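Local structure of nucleoporin nup120 (4GQ2) at residues Y63-S68 against F118-E122; D174-I179 against I238-F243; C269-I273 against F322-V326; L288-T294 against F350-E356; S296-L300 against S311-L315. The protein serves as a structural component of the nuclear pore complex, forming part of the npc107-120 subcomplex. All blocks are in the same frame, centred on the assembly; numbering follows the deposited sequence.

Interaction 1. Residues Y63-S68 against F118-E122; sequences YTSNKS and FSFSE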
# COMPACT_ATOMS: atom_id res chain seq x y z
N TYR A 63 -12.75 -25.97 -7.62
CA TYR A 63 -13.98 -26.57 -8.10
C TYR A 63 -15.04 -25.49 -8.30
O TYR A 63 -15.22 -24.62 -7.44
CB TYR A 63 -14.49 -27.60 -7.09
CG TYR A 63 -15.82 -28.21 -7.46
CD1 TYR A 63 -15.91 -29.18 -8.45
CD2 TYR A 63 -16.99 -27.81 -6.81
CE1 TYR A 63 -17.13 -29.75 -8.80
CE2 TYR A 63 -18.22 -28.37 -7.15
CZ TYR A 63 -18.28 -29.33 -8.14
OH TYR A 63 -19.49 -29.89 -8.49
N THR A 64 -15.74 -25.57 -9.42
CA THR A 64 -16.82 -24.62 -9.70
C THR A 64 -18.20 -25.30 -9.71
O THR A 64 -18.41 -26.27 -10.45
CB THR A 64 -16.55 -23.80 -10.99
OG1 THR A 64 -17.64 -22.91 -11.24
CG2 THR A 64 -16.33 -24.72 -12.20
N SER A 65 -19.10 -24.81 -8.86
CA SER A 65 -20.49 -25.28 -8.79
C SER A 65 -21.30 -24.58 -9.87
O SER A 65 -22.10 -23.68 -9.59
CB SER A 65 -21.10 -25.00 -7.41
OG SER A 65 -20.25 -25.42 -6.36
N ASN A 66 -21.08 -25.01 -11.12
CA ASN A 66 -21.48 -24.25 -12.31
C ASN A 66 -22.98 -23.98 -12.54
O ASN A 66 -23.34 -23.25 -13.46
CB ASN A 66 -20.85 -24.87 -13.57
CG ASN A 66 -21.01 -26.38 -13.64
OD1 ASN A 66 -20.71 -27.09 -12.69
ND2 ASN A 66 -21.48 -26.87 -14.79
N LYS A 67 -23.84 -24.54 -11.69
CA LYS A 67 -25.29 -24.44 -11.92
C LYS A 67 -26.04 -23.55 -10.92
O LYS A 67 -27.22 -23.25 -11.13
CB LYS A 67 -25.92 -25.84 -12.00
CG LYS A 67 -26.70 -26.11 -13.28
CD LYS A 67 -28.04 -25.38 -13.31
CE LYS A 67 -28.62 -25.34 -14.72
NZ LYS A 67 -29.87 -24.54 -14.77
N SER A 68 -25.38 -23.12 -9.84
CA SER A 68 -26.01 -22.24 -8.84
C SER A 68 -26.28 -20.82 -9.37
O SER A 68 -26.08 -20.55 -10.56
CB SER A 68 -25.20 -22.22 -7.53
OG SER A 68 -23.81 -22.07 -7.76
N PHE A 118 -15.13 -33.16 -5.27
CA PHE A 118 -16.27 -32.29 -5.06
C PHE A 118 -17.49 -32.72 -5.87
O PHE A 118 -17.36 -33.30 -6.95
CB PHE A 118 -15.91 -30.86 -5.45
CG PHE A 118 -15.12 -30.11 -4.42
CD1 PHE A 118 -13.79 -30.42 -4.17
CD2 PHE A 118 -15.70 -29.07 -3.71
CE1 PHE A 118 -13.06 -29.72 -3.22
CE2 PHE A 118 -14.98 -28.35 -2.76
CZ PHE A 118 -13.66 -28.68 -2.52
N SER A 119 -18.67 -32.42 -5.34
CA SER A 119 -19.92 -32.59 -6.08
C SER A 119 -20.96 -31.58 -5.60
O SER A 119 -20.91 -31.12 -4.46
CB SER A 119 -20.46 -34.01 -5.93
OG SER A 119 -21.45 -34.28 -6.90
N PHE A 120 -21.90 -31.23 -6.48
CA PHE A 120 -22.90 -30.22 -6.18
C PHE A 120 -24.32 -30.72 -6.43
O PHE A 120 -24.61 -31.26 -7.50
CB PHE A 120 -22.62 -28.96 -7.01
CG PHE A 120 -23.56 -27.82 -6.73
CD1 PHE A 120 -23.43 -27.06 -5.58
CD2 PHE A 120 -24.58 -27.51 -7.62
CE1 PHE A 120 -24.29 -26.00 -5.32
CE2 PHE A 120 -25.45 -26.46 -7.37
CZ PHE A 120 -25.31 -25.71 -6.22
N SER A 121 -25.19 -30.52 -5.44
CA SER A 121 -26.61 -30.88 -5.52
C SER A 121 -27.46 -29.69 -5.93
O SER A 121 -27.36 -28.61 -5.34
CB SER A 121 -27.12 -31.40 -4.16
OG SER A 121 -27.20 -30.35 -3.21
N GLU A 122 -28.30 -29.89 -6.94
CA GLU A 122 -29.20 -28.84 -7.42
C GLU A 122 -30.21 -28.44 -6.34
O GLU A 122 -30.24 -27.29 -5.91
CB GLU A 122 -29.90 -29.25 -8.72
CG GLU A 122 -28.96 -29.30 -9.92
CD GLU A 122 -29.63 -28.87 -11.22
OE1 GLU A 122 -30.87 -28.95 -11.32
OE2 GLU A 122 -28.90 -28.45 -12.14

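Interaction 2. Residues D174-I179 against I238-F243; sequences DLMAAI and IISMIF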
# COMPACT_ATOMS: atom_id res chain seq x y z
N ASP A 174 -6.41 -44.89 -4.15
CA ASP A 174 -5.41 -44.18 -4.93
C ASP A 174 -5.99 -42.97 -5.67
O ASP A 174 -5.49 -41.85 -5.53
CB ASP A 174 -4.73 -45.14 -5.90
CG ASP A 174 -3.44 -44.59 -6.47
OD1 ASP A 174 -2.57 -44.17 -5.68
OD2 ASP A 174 -3.31 -44.59 -7.71
N LEU A 175 -7.03 -43.19 -6.47
CA LEU A 175 -7.66 -42.10 -7.20
C LEU A 175 -9.16 -42.09 -6.96
O LEU A 175 -9.76 -43.14 -6.70
CB LEU A 175 -7.35 -42.20 -8.70
CG LEU A 175 -5.89 -42.08 -9.16
CD1 LEU A 175 -5.74 -42.57 -10.60
CD2 LEU A 175 -5.37 -40.66 -9.03
N MET A 176 -9.75 -40.90 -7.02
CA MET A 176 -11.19 -40.73 -6.83
C MET A 176 -11.83 -40.03 -8.02
O MET A 176 -11.17 -39.26 -8.73
CB MET A 176 -11.49 -39.89 -5.58
CG MET A 176 -10.76 -40.29 -4.31
SD MET A 176 -10.86 -38.98 -3.07
CE MET A 176 -12.57 -39.08 -2.54
N ALA A 177 -13.11 -40.29 -8.21
CA ALA A 177 -13.94 -39.49 -9.11
C ALA A 177 -15.38 -39.50 -8.61
O ALA A 177 -16.06 -40.52 -8.69
CB ALA A 177 -13.86 -40.00 -10.55
N ALA A 178 -15.80 -38.37 -8.06
CA ALA A 178 -17.18 -38.16 -7.65
C ALA A 178 -18.12 -38.41 -8.83
O ALA A 178 -17.89 -37.91 -9.93
CB ALA A 178 -17.36 -36.74 -7.13
N ILE A 179 -19.15 -39.21 -8.60
CA ILE A 179 -20.14 -39.50 -9.64
C ILE A 179 -21.36 -38.59 -9.44
O ILE A 179 -21.99 -38.17 -10.40
CB ILE A 179 -20.56 -40.99 -9.62
CG1 ILE A 179 -19.36 -41.90 -9.95
CG2 ILE A 179 -21.74 -41.26 -10.54
CD1 ILE A 179 -18.55 -41.48 -11.16
N ILE A 238 -5.85 -48.72 -12.39
CA ILE A 238 -6.22 -47.42 -12.93
C ILE A 238 -5.12 -46.41 -12.61
O ILE A 238 -4.74 -46.24 -11.45
CB ILE A 238 -7.58 -46.92 -12.39
CG1 ILE A 238 -8.66 -48.01 -12.49
CG2 ILE A 238 -8.01 -45.62 -13.09
CD1 ILE A 238 -9.07 -48.38 -13.90
N ILE A 239 -4.59 -45.77 -13.65
CA ILE A 239 -3.55 -44.75 -13.47
C ILE A 239 -4.06 -43.35 -13.79
O ILE A 239 -3.34 -42.37 -13.60
CB ILE A 239 -2.28 -45.07 -14.29
CG1 ILE A 239 -2.60 -45.14 -15.79
CG2 ILE A 239 -1.63 -46.35 -13.79
CD1 ILE A 239 -1.40 -44.87 -16.69
N SER A 240 -5.31 -43.27 -14.25
CA SER A 240 -5.98 -42.00 -14.55
C SER A 240 -7.44 -42.27 -14.90
O SER A 240 -7.73 -43.12 -15.75
CB SER A 240 -5.28 -41.29 -15.72
OG SER A 240 -5.45 -39.89 -15.65
N MET A 241 -8.36 -41.57 -14.25
CA MET A 241 -9.79 -41.70 -14.57
C MET A 241 -10.57 -40.40 -14.44
O MET A 241 -10.30 -39.59 -13.55
CB MET A 241 -10.45 -42.82 -13.75
CG MET A 241 -10.34 -42.69 -12.24
SD MET A 241 -11.47 -43.81 -11.39
CE MET A 241 -11.03 -43.53 -9.68
N ILE A 242 -11.54 -40.21 -15.34
CA ILE A 242 -12.40 -39.03 -15.35
C ILE A 242 -13.87 -39.38 -15.58
O ILE A 242 -14.20 -40.29 -16.35
CB ILE A 242 -11.96 -37.96 -16.38
CG1 ILE A 242 -11.71 -38.60 -17.76
CG2 ILE A 242 -10.72 -37.22 -15.90
CD1 ILE A 242 -11.71 -37.62 -18.91
N PHE A 243 -14.75 -38.65 -14.90
CA PHE A 243 -16.18 -38.83 -15.01
C PHE A 243 -16.76 -37.82 -16.00
O PHE A 243 -16.40 -36.65 -15.97
CB PHE A 243 -16.82 -38.65 -13.63
CG PHE A 243 -18.32 -38.47 -13.66
CD1 PHE A 243 -19.16 -39.49 -14.09
CD2 PHE A 243 -18.89 -37.27 -13.24
CE1 PHE A 243 -20.54 -39.33 -14.10
CE2 PHE A 243 -20.27 -37.09 -13.25
CZ PHE A 243 -21.09 -38.12 -13.68

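Interaction 3. Residues C269-I273 against F322-V326; sequences CVETI and FKLNV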
# COMPACT_ATOMS: atom_id res chain seq x y z
N CYS A 269 -17.71 -52.45 -18.73
CA CYS A 269 -16.87 -51.80 -19.73
C CYS A 269 -17.49 -52.00 -21.11
O CYS A 269 -17.77 -53.13 -21.51
CB CYS A 269 -15.45 -52.35 -19.71
SG CYS A 269 -14.36 -51.59 -20.93
N VAL A 270 -17.71 -50.89 -21.81
CA VAL A 270 -18.40 -50.91 -23.10
C VAL A 270 -17.40 -50.86 -24.25
O VAL A 270 -17.67 -51.38 -25.33
CB VAL A 270 -19.37 -49.71 -23.26
CG1 VAL A 270 -20.48 -50.05 -24.24
CG2 VAL A 270 -19.96 -49.31 -21.92
N GLU A 271 -16.26 -50.22 -24.01
CA GLU A 271 -15.27 -50.00 -25.05
C GLU A 271 -13.87 -49.93 -24.47
O GLU A 271 -13.66 -49.38 -23.39
CB GLU A 271 -15.61 -48.73 -25.84
CG GLU A 271 -15.50 -48.89 -27.35
CD GLU A 271 -14.22 -48.33 -27.93
OE1 GLU A 271 -13.20 -48.30 -27.21
OE2 GLU A 271 -14.24 -47.93 -29.11
N THR A 272 -12.92 -50.49 -25.20
CA THR A 272 -11.53 -50.54 -24.79
C THR A 272 -10.66 -50.35 -26.02
O THR A 272 -10.98 -50.88 -27.08
CB THR A 272 -11.18 -51.89 -24.14
OG1 THR A 272 -12.27 -52.32 -23.32
CG2 THR A 272 -9.93 -51.78 -23.29
N ILE A 273 -9.58 -49.59 -25.88
CA ILE A 273 -8.60 -49.42 -26.95
C ILE A 273 -7.20 -49.59 -26.39
O ILE A 273 -6.83 -48.92 -25.42
CB ILE A 273 -8.70 -48.04 -27.63
CG1 ILE A 273 -10.12 -47.78 -28.13
CG2 ILE A 273 -7.70 -47.92 -28.77
CD1 ILE A 273 -10.40 -46.32 -28.42
N PHE A 322 -25.49 -46.45 -26.02
CA PHE A 322 -25.57 -47.84 -25.58
C PHE A 322 -24.18 -48.49 -25.57
O PHE A 322 -23.65 -48.81 -24.50
CB PHE A 322 -26.52 -48.64 -26.47
CG PHE A 322 -27.94 -48.17 -26.41
CD1 PHE A 322 -28.78 -48.60 -25.40
CD2 PHE A 322 -28.44 -47.30 -27.37
CE1 PHE A 322 -30.09 -48.16 -25.34
CE2 PHE A 322 -29.75 -46.87 -27.32
CZ PHE A 322 -30.58 -47.30 -26.30
N LYS A 323 -24.19 -48.53 -27.05
CA LYS A 323 -22.77 -48.76 -27.30
C LYS A 323 -22.06 -47.43 -27.51
O LYS A 323 -22.57 -46.55 -28.21
CB LYS A 323 -22.57 -49.66 -28.52
CG LYS A 323 -23.12 -51.07 -28.35
CD LYS A 323 -23.26 -51.77 -29.69
CE LYS A 323 -24.20 -52.95 -29.58
NZ LYS A 323 -24.30 -53.70 -30.87
N LEU A 324 -20.90 -47.29 -26.89
CA LEU A 324 -20.12 -46.06 -26.98
C LEU A 324 -18.82 -46.29 -27.72
O LEU A 324 -18.17 -47.32 -27.53
CB LEU A 324 -19.86 -45.48 -25.59
CG LEU A 324 -21.10 -45.04 -24.81
CD1 LEU A 324 -21.47 -46.05 -23.73
CD2 LEU A 324 -20.89 -43.66 -24.20
N ASN A 325 -18.45 -45.34 -28.58
CA ASN A 325 -17.21 -45.42 -29.34
C ASN A 325 -16.26 -44.30 -28.95
O ASN A 325 -16.66 -43.14 -28.86
CB ASN A 325 -17.47 -45.34 -30.85
CG ASN A 325 -18.66 -46.19 -31.30
OD1 ASN A 325 -18.86 -47.30 -30.82
ND2 ASN A 325 -19.44 -45.65 -32.23
N VAL A 326 -15.00 -44.65 -28.73
CA VAL A 326 -13.94 -43.66 -28.55
C VAL A 326 -13.15 -43.60 -29.86
O VAL A 326 -12.27 -44.43 -30.10
CB VAL A 326 -13.05 -43.97 -27.33
CG1 VAL A 326 -11.90 -42.98 -27.23
CG2 VAL A 326 -13.86 -43.92 -26.05

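Interaction 4. Residues L288-T294 against F350-E356; sequences LTSDHTT and FQLISSE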
# COMPACT_ATOMS: atom_id res chain seq x y z
N LEU A 288 -5.32 -38.00 -18.36
CA LEU A 288 -6.58 -37.73 -19.03
C LEU A 288 -7.23 -36.44 -18.55
O LEU A 288 -7.16 -36.11 -17.37
CB LEU A 288 -7.56 -38.89 -18.80
CG LEU A 288 -7.27 -40.27 -19.40
CD1 LEU A 288 -8.40 -41.23 -19.05
CD2 LEU A 288 -7.07 -40.20 -20.91
N THR A 289 -7.85 -35.73 -19.49
CA THR A 289 -8.79 -34.66 -19.15
C THR A 289 -9.87 -34.51 -20.22
O THR A 289 -9.66 -34.89 -21.38
CB THR A 289 -8.08 -33.30 -18.92
OG1 THR A 289 -8.92 -32.45 -18.14
CG2 THR A 289 -7.74 -32.62 -20.24
N SER A 290 -11.02 -33.98 -19.84
CA SER A 290 -12.11 -33.74 -20.79
C SER A 290 -12.45 -32.26 -20.86
O SER A 290 -12.16 -31.51 -19.92
CB SER A 290 -13.35 -34.55 -20.41
OG SER A 290 -14.09 -33.94 -19.37
N ASP A 291 -13.05 -31.84 -21.97
CA ASP A 291 -13.42 -30.44 -22.14
C ASP A 291 -14.66 -30.11 -21.32
O ASP A 291 -15.55 -30.95 -21.15
CB ASP A 291 -13.59 -30.06 -23.61
CG ASP A 291 -14.73 -30.79 -24.28
OD1 ASP A 291 -14.74 -32.04 -24.25
OD2 ASP A 291 -15.61 -30.11 -24.85
N HIS A 292 -14.71 -28.88 -20.81
CA HIS A 292 -15.70 -28.47 -19.82
C HIS A 292 -17.03 -28.10 -20.41
O HIS A 292 -18.05 -28.10 -19.71
CB HIS A 292 -15.16 -27.31 -18.98
CG HIS A 292 -13.87 -27.63 -18.25
ND1 HIS A 292 -13.84 -27.95 -16.94
CD2 HIS A 292 -12.55 -27.69 -18.70
CE1 HIS A 292 -12.57 -28.19 -16.57
NE2 HIS A 292 -11.78 -28.03 -17.64
N THR A 293 -17.04 -27.78 -21.70
CA THR A 293 -18.27 -27.36 -22.37
C THR A 293 -19.17 -28.55 -22.70
O THR A 293 -20.24 -28.71 -22.10
CB THR A 293 -17.97 -26.46 -23.60
OG1 THR A 293 -19.03 -26.57 -24.56
CG2 THR A 293 -16.66 -26.86 -24.26
N THR A 294 -18.75 -29.39 -23.64
CA THR A 294 -19.47 -30.61 -23.96
C THR A 294 -18.60 -31.79 -23.58
O THR A 294 -17.62 -32.09 -24.27
CB THR A 294 -19.83 -30.71 -25.46
OG1 THR A 294 -18.64 -30.55 -26.25
CG2 THR A 294 -20.86 -29.65 -25.85
N PHE A 350 -2.90 -30.51 -17.12
CA PHE A 350 -3.34 -29.87 -18.36
C PHE A 350 -4.86 -29.81 -18.44
O PHE A 350 -5.56 -30.57 -17.77
CB PHE A 350 -2.70 -30.54 -19.60
CG PHE A 350 -3.11 -31.98 -19.80
CD1 PHE A 350 -2.55 -33.00 -19.05
CD2 PHE A 350 -4.05 -32.32 -20.78
CE1 PHE A 350 -2.93 -34.32 -19.24
CE2 PHE A 350 -4.43 -33.64 -20.98
CZ PHE A 350 -3.86 -34.64 -20.21
N GLN A 351 -5.38 -28.87 -19.24
CA GLN A 351 -6.82 -28.75 -19.45
C GLN A 351 -7.15 -28.71 -20.94
O GLN A 351 -6.27 -28.43 -21.76
CB GLN A 351 -7.38 -27.49 -18.78
CG GLN A 351 -7.24 -27.44 -17.27
CD GLN A 351 -8.30 -28.25 -16.56
OE1 GLN A 351 -9.36 -27.73 -16.21
NE2 GLN A 351 -8.01 -29.52 -16.33
N LEU A 352 -8.41 -28.97 -21.27
CA LEU A 352 -8.87 -28.94 -22.66
C LEU A 352 -10.17 -28.14 -22.78
O LEU A 352 -11.10 -28.32 -21.98
CB LEU A 352 -9.07 -30.37 -23.18
CG LEU A 352 -9.68 -30.60 -24.57
CD1 LEU A 352 -8.72 -30.17 -25.67
CD2 LEU A 352 -10.07 -32.06 -24.73
N ILE A 353 -10.22 -27.26 -23.77
CA ILE A 353 -11.38 -26.39 -23.99
C ILE A 353 -11.76 -26.33 -25.47
O ILE A 353 -10.95 -25.92 -26.31
CB ILE A 353 -11.13 -24.96 -23.45
CG1 ILE A 353 -10.78 -24.97 -21.96
CG2 ILE A 353 -12.34 -24.05 -23.69
CD1 ILE A 353 -9.30 -24.96 -21.66
N SER A 354 -12.99 -26.74 -25.79
CA SER A 354 -13.55 -26.56 -27.13
C SER A 354 -14.43 -25.30 -27.16
O SER A 354 -15.04 -24.94 -26.15
CB SER A 354 -14.34 -27.79 -27.58
OG SER A 354 -15.40 -28.10 -26.69
N SER A 355 -14.50 -24.66 -28.32
CA SER A 355 -15.04 -23.30 -28.41
C SER A 355 -16.54 -23.16 -28.71
O SER A 355 -17.02 -22.06 -28.98
CB SER A 355 -14.22 -22.47 -29.41
OG SER A 355 -14.08 -23.16 -30.64
N GLU A 356 -17.28 -24.28 -28.64
CA GLU A 356 -18.73 -24.31 -28.91
C GLU A 356 -19.10 -23.99 -30.36
O GLU A 356 -20.22 -24.29 -30.79
CB GLU A 356 -19.51 -23.40 -27.95
CG GLU A 356 -19.69 -23.96 -26.55
CD GLU A 356 -20.17 -22.92 -25.56
OE1 GLU A 356 -19.51 -21.86 -25.42
OE2 GLU A 356 -21.21 -23.16 -24.90
O HOH W 1 -9.67 -30.14 -19.16

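Interaction 5. Residues S296-L300 against S311-L315; sequences SFIAL and SIYKL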
# COMPACT_ATOMS: atom_id res chain seq x y z
N SER A 296 -17.41 -34.57 -24.12
CA SER A 296 -17.51 -35.33 -25.36
C SER A 296 -16.13 -35.51 -25.99
O SER A 296 -15.92 -36.43 -26.79
CB SER A 296 -18.45 -34.61 -26.34
OG SER A 296 -18.73 -35.39 -27.48
N PHE A 297 -15.19 -34.64 -25.62
CA PHE A 297 -13.82 -34.74 -26.09
C PHE A 297 -12.88 -35.08 -24.94
O PHE A 297 -13.14 -34.73 -23.79
CB PHE A 297 -13.36 -33.46 -26.77
CG PHE A 297 -14.16 -33.10 -27.98
CD1 PHE A 297 -13.80 -33.56 -29.23
CD2 PHE A 297 -15.29 -32.28 -27.87
CE1 PHE A 297 -14.53 -33.22 -30.36
CE2 PHE A 297 -16.03 -31.94 -28.99
CZ PHE A 297 -15.65 -32.41 -30.23
N ILE A 298 -11.79 -35.77 -25.27
CA ILE A 298 -10.85 -36.27 -24.29
C ILE A 298 -9.44 -36.00 -24.79
O ILE A 298 -9.09 -36.37 -25.90
CB ILE A 298 -11.02 -37.80 -24.08
CG1 ILE A 298 -12.30 -38.08 -23.30
CG2 ILE A 298 -9.83 -38.39 -23.34
CD1 ILE A 298 -12.93 -39.42 -23.62
N ALA A 299 -8.64 -35.36 -23.94
CA ALA A 299 -7.22 -35.20 -24.21
C ALA A 299 -6.44 -36.26 -23.45
O ALA A 299 -6.77 -36.59 -22.31
CB ALA A 299 -6.76 -33.80 -23.83
N LEU A 300 -5.41 -36.80 -24.10
CA LEU A 300 -4.63 -37.90 -23.56
C LEU A 300 -3.15 -37.65 -23.80
O LEU A 300 -2.76 -37.21 -24.89
CB LEU A 300 -5.09 -39.23 -24.17
CG LEU A 300 -4.18 -40.47 -24.19
CD1 LEU A 300 -3.84 -40.97 -22.79
CD2 LEU A 300 -4.83 -41.57 -25.01
N SER A 311 -3.03 -36.54 -27.51
CA SER A 311 -4.09 -37.00 -28.41
C SER A 311 -5.45 -36.44 -28.01
O SER A 311 -5.69 -36.18 -26.83
CB SER A 311 -4.15 -38.53 -28.42
OG SER A 311 -3.06 -39.07 -29.14
N ILE A 312 -6.32 -36.26 -29.00
CA ILE A 312 -7.72 -35.93 -28.74
C ILE A 312 -8.62 -37.03 -29.32
O ILE A 312 -8.37 -37.53 -30.41
CB ILE A 312 -8.11 -34.54 -29.28
CG1 ILE A 312 -7.43 -33.43 -28.45
CG2 ILE A 312 -9.63 -34.35 -29.28
CD1 ILE A 312 -7.67 -32.02 -28.95
N TYR A 313 -9.65 -37.41 -28.56
CA TYR A 313 -10.61 -38.42 -28.98
C TYR A 313 -12.03 -37.89 -28.86
O TYR A 313 -12.35 -37.15 -27.93
CB TYR A 313 -10.48 -39.67 -28.10
CG TYR A 313 -9.19 -40.44 -28.27
CD1 TYR A 313 -8.03 -40.03 -27.62
CD2 TYR A 313 -9.14 -41.60 -29.05
CE1 TYR A 313 -6.85 -40.74 -27.76
CE2 TYR A 313 -7.96 -42.32 -29.19
CZ TYR A 313 -6.82 -41.88 -28.54
OH TYR A 313 -5.64 -42.57 -28.67
N LYS A 314 -12.88 -38.28 -29.80
CA LYS A 314 -14.30 -37.98 -29.75
C LYS A 314 -15.04 -39.17 -29.14
O LYS A 314 -14.78 -40.32 -29.51
CB LYS A 314 -14.84 -37.67 -31.15
CG LYS A 314 -16.33 -37.38 -31.23
CD LYS A 314 -16.65 -35.91 -30.96
CE LYS A 314 -18.14 -35.67 -30.75
NZ LYS A 314 -18.93 -35.74 -32.01
N LEU A 315 -15.95 -38.89 -28.21
CA LEU A 315 -16.83 -39.91 -27.68
C LEU A 315 -18.17 -39.85 -28.40
O LEU A 315 -18.83 -38.81 -28.44
CB LEU A 315 -17.05 -39.75 -26.17
CG LEU A 315 -16.98 -40.98 -25.25
CD1 LEU A 315 -17.66 -40.66 -23.93
CD2 LEU A 315 -17.57 -42.25 -25.84

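Interaction 1. Residues Y63-S68 against F118-E122
The two segments run in the same direction with CA atoms 6.9 Å apart at Y63 and F118 and 6.1 Å apart at S65 and F120, too far for backbone pairing, and no hydrogen bond crosses between them. After T64 the first segment bends through an inverse gamma turn centred on S65 and a type I turn from S65 to S68, while F118-S121 stays extended. Side chains fill the gap. Y63 and F118 swap CH-pi contacts: F118 CB sits over the Y63 ring, 3.4 Å from its centroid, and Y63 CB lies 4.0 Å from the centroid of the F118 ring. Because each CB occupies the other's face, the near-parallel rings (25°) are slid apart and barely overlap. F120 repeats the theme, its ring receiving S65 CB over one face at 3.9 Å from the centroid, with S68 CB 3.7 Å from F120 CZ. At the exposed end, K67 CD comes within 3.4 Å of E122 OE2, though K67 is poorly ordered. T127, on the strand paired with 115-121, touches Y63, F118 and F120. Edge strands of separate sheets, facing each other without backbone hydrogen bonds, are characteristic of the inner strands of adjacent beta-propeller blades.

Interaction 2. Residues D174-I179 against I238-F243
This is an apolar interface between edge strands of two four-stranded sheets, 173-178 and 238-244, with no hydrogen bond across it. The axes of 174-178 and 240-243 are nearly parallel (7°) and approach to 6.9 Å, too far for backbone pairing, so side chains reach across to side chains and backbone. M241 bridges the gap: its CE reaches 3.3 Å from L175 O and 4.0 Å from L175 CB. L175 in turn sends CD1 over the second backbone, 3.7 Å from both I239 C and S240 N. Such near-parallel first strands of consecutive antiparallel sheets are the inner strands of neighbouring beta-propeller blades. Each carries a classic bulge, D174-L175 opposite S187 and I239-S240 opposite L253; at the second the chain turns a corner. At the far end A177 CB meets F243 CB at 4.5 Å, and I179 lies over one face of the F243 ring, its CA 4.2 Å from the centroid and 5° off the normal. L264 flanks both I179 and F243, while the I179 CD1 methyl packs 3.6 Å from F243 CD1.

Interaction 3. Residues C269-I273 against F322-V326
V270 and E271 have the most surface buried here, followed by V326. V270 and E271 both point toward the opposing segment, an unusual pairing for successive strand residues that the turned backbone at V270 (psi -30°) makes possible. V270 sets CG1 3.4 Å from F322 O and CG2 4.0 Å from L324 CD1. E271 reaches across to the opposing backbone, its CG 3.1 Å from L324 O, and its carboxylate ends at V326, where V326 N gives a weak hydrogen bond of 3.4 Å to E271 OE2. The strands involved, 268-274 and 324-328, are the fourth strands of two consecutive four-stranded beta-propeller blades, which makes this the outer part of the seam between the blades. Their axes come to 6.5 Å at a crossing angle of -17°, and the weak E271-V326 bond is the one hydrogen bond between the two segments. V326 also receives I273, whose CD1 lies 3.7 Å from V326 CB and 3.1 Å from V326 O. V326 packs as well on L259 and V261 of the first blade and on Y313 and L315 of its own.

Interaction 4. Residues L288-T294 against F350-E356
Two side-chain hydrogen bonds clamp this seam between beta-propeller blades: S354 OG donates to D291 OD2 at 2.7 Å, and H292 NE2 donates to Q351 OE1 at 2.8 Å. D291 is the busier end. Its OD2 also takes weak bonds of 3.4 Å from both T294 N and T294 OG1, holding the turn after strand 288-290, while OD1 accepts the backbone NH of F297. Q351 is steadied from its own side, NE2 donating to F350 O at 3.0 Å, and its OE1 accepts a second hydrogen bond, from F525 N, so the site also reaches strand 520-525. The axes of 288-290 and 350-354 are 29° apart in direction and approach to 6.0 Å, and a water fills the gap in place of direct backbone pairing: it accepts from L352 N at 2.7 Å, donates to S290 O at 2.9 Å and bonds T289 OG1 at 2.6 Å. Around this polar core, T289 is the residue most covered by the partner, with CG2 3.5 Å from F350 CE2 and 3.9 Å from L352 CB; A299 touches all three side chains. Where the backbones draw closest, D291 CA makes a CA-H...O contact of 3.1 Å with L352 O.

Interaction 5. Residues S296-L300 against S311-L315
I298 and Y313 form the apolar centre of this beta hairpin, the middle two strands of a four-stranded propeller blade, with I298 CB 4.5 Å from Y313 CB. L300 lies on the same face and puts CD2 3.5 Å from Y313 CE1; L288 and V326, from the blade's first and last strands, extend this layer. The other face carries F297, A299, I312 and K314, where F297 CD1 reaches I312 CG2 at 4.2 Å and the ring's CE1 meets K314 CD at 3.5 Å. L352 of the next blade packs against F297, A299 and I312, so this face forms part of the wall between blades. The strands are antiparallel, their axes 4.7 Å apart at closest approach, with hydrogen-bonded pairs at I298-Y313 and L300-S311. I298 N bonds Y313 O at 3.0 Å and Y313 N returns to I298 O at 2.9 Å; L300 N to S311 O is 2.8 Å and S311 N to L300 O 2.7 Å. S296 adds one more, its O accepting L315 N at 2.8 Å. Polar groups lie at both ends: at one, S311 OG bonds K330 O; at the other, S296 OG bonds Y247 OH weakly and lies 3.3 Å from K314 CE.

Overall arrangement
All five contacts belong to the beta-propeller, and four of them join sheet to sheet. Interactions 1, 2 and 4 link strands at the inner edges of blades, their centres 17 to 18 Å apart; interaction 3 lies on the outer side, about 28 Å from interaction 1 between centres. Interaction 5 is the exception, built within one blade: its strands sit between 288-290, used by interaction 4, and 324-328, used by interaction 3. Along the chain, interactions 1 and 2 close in succession, then 3 and 4 interleave, with 5 falling between the segments of each. The blade of interaction 5 is thus fastened to the preceding blade by interaction 3 and to the following one by interaction 4.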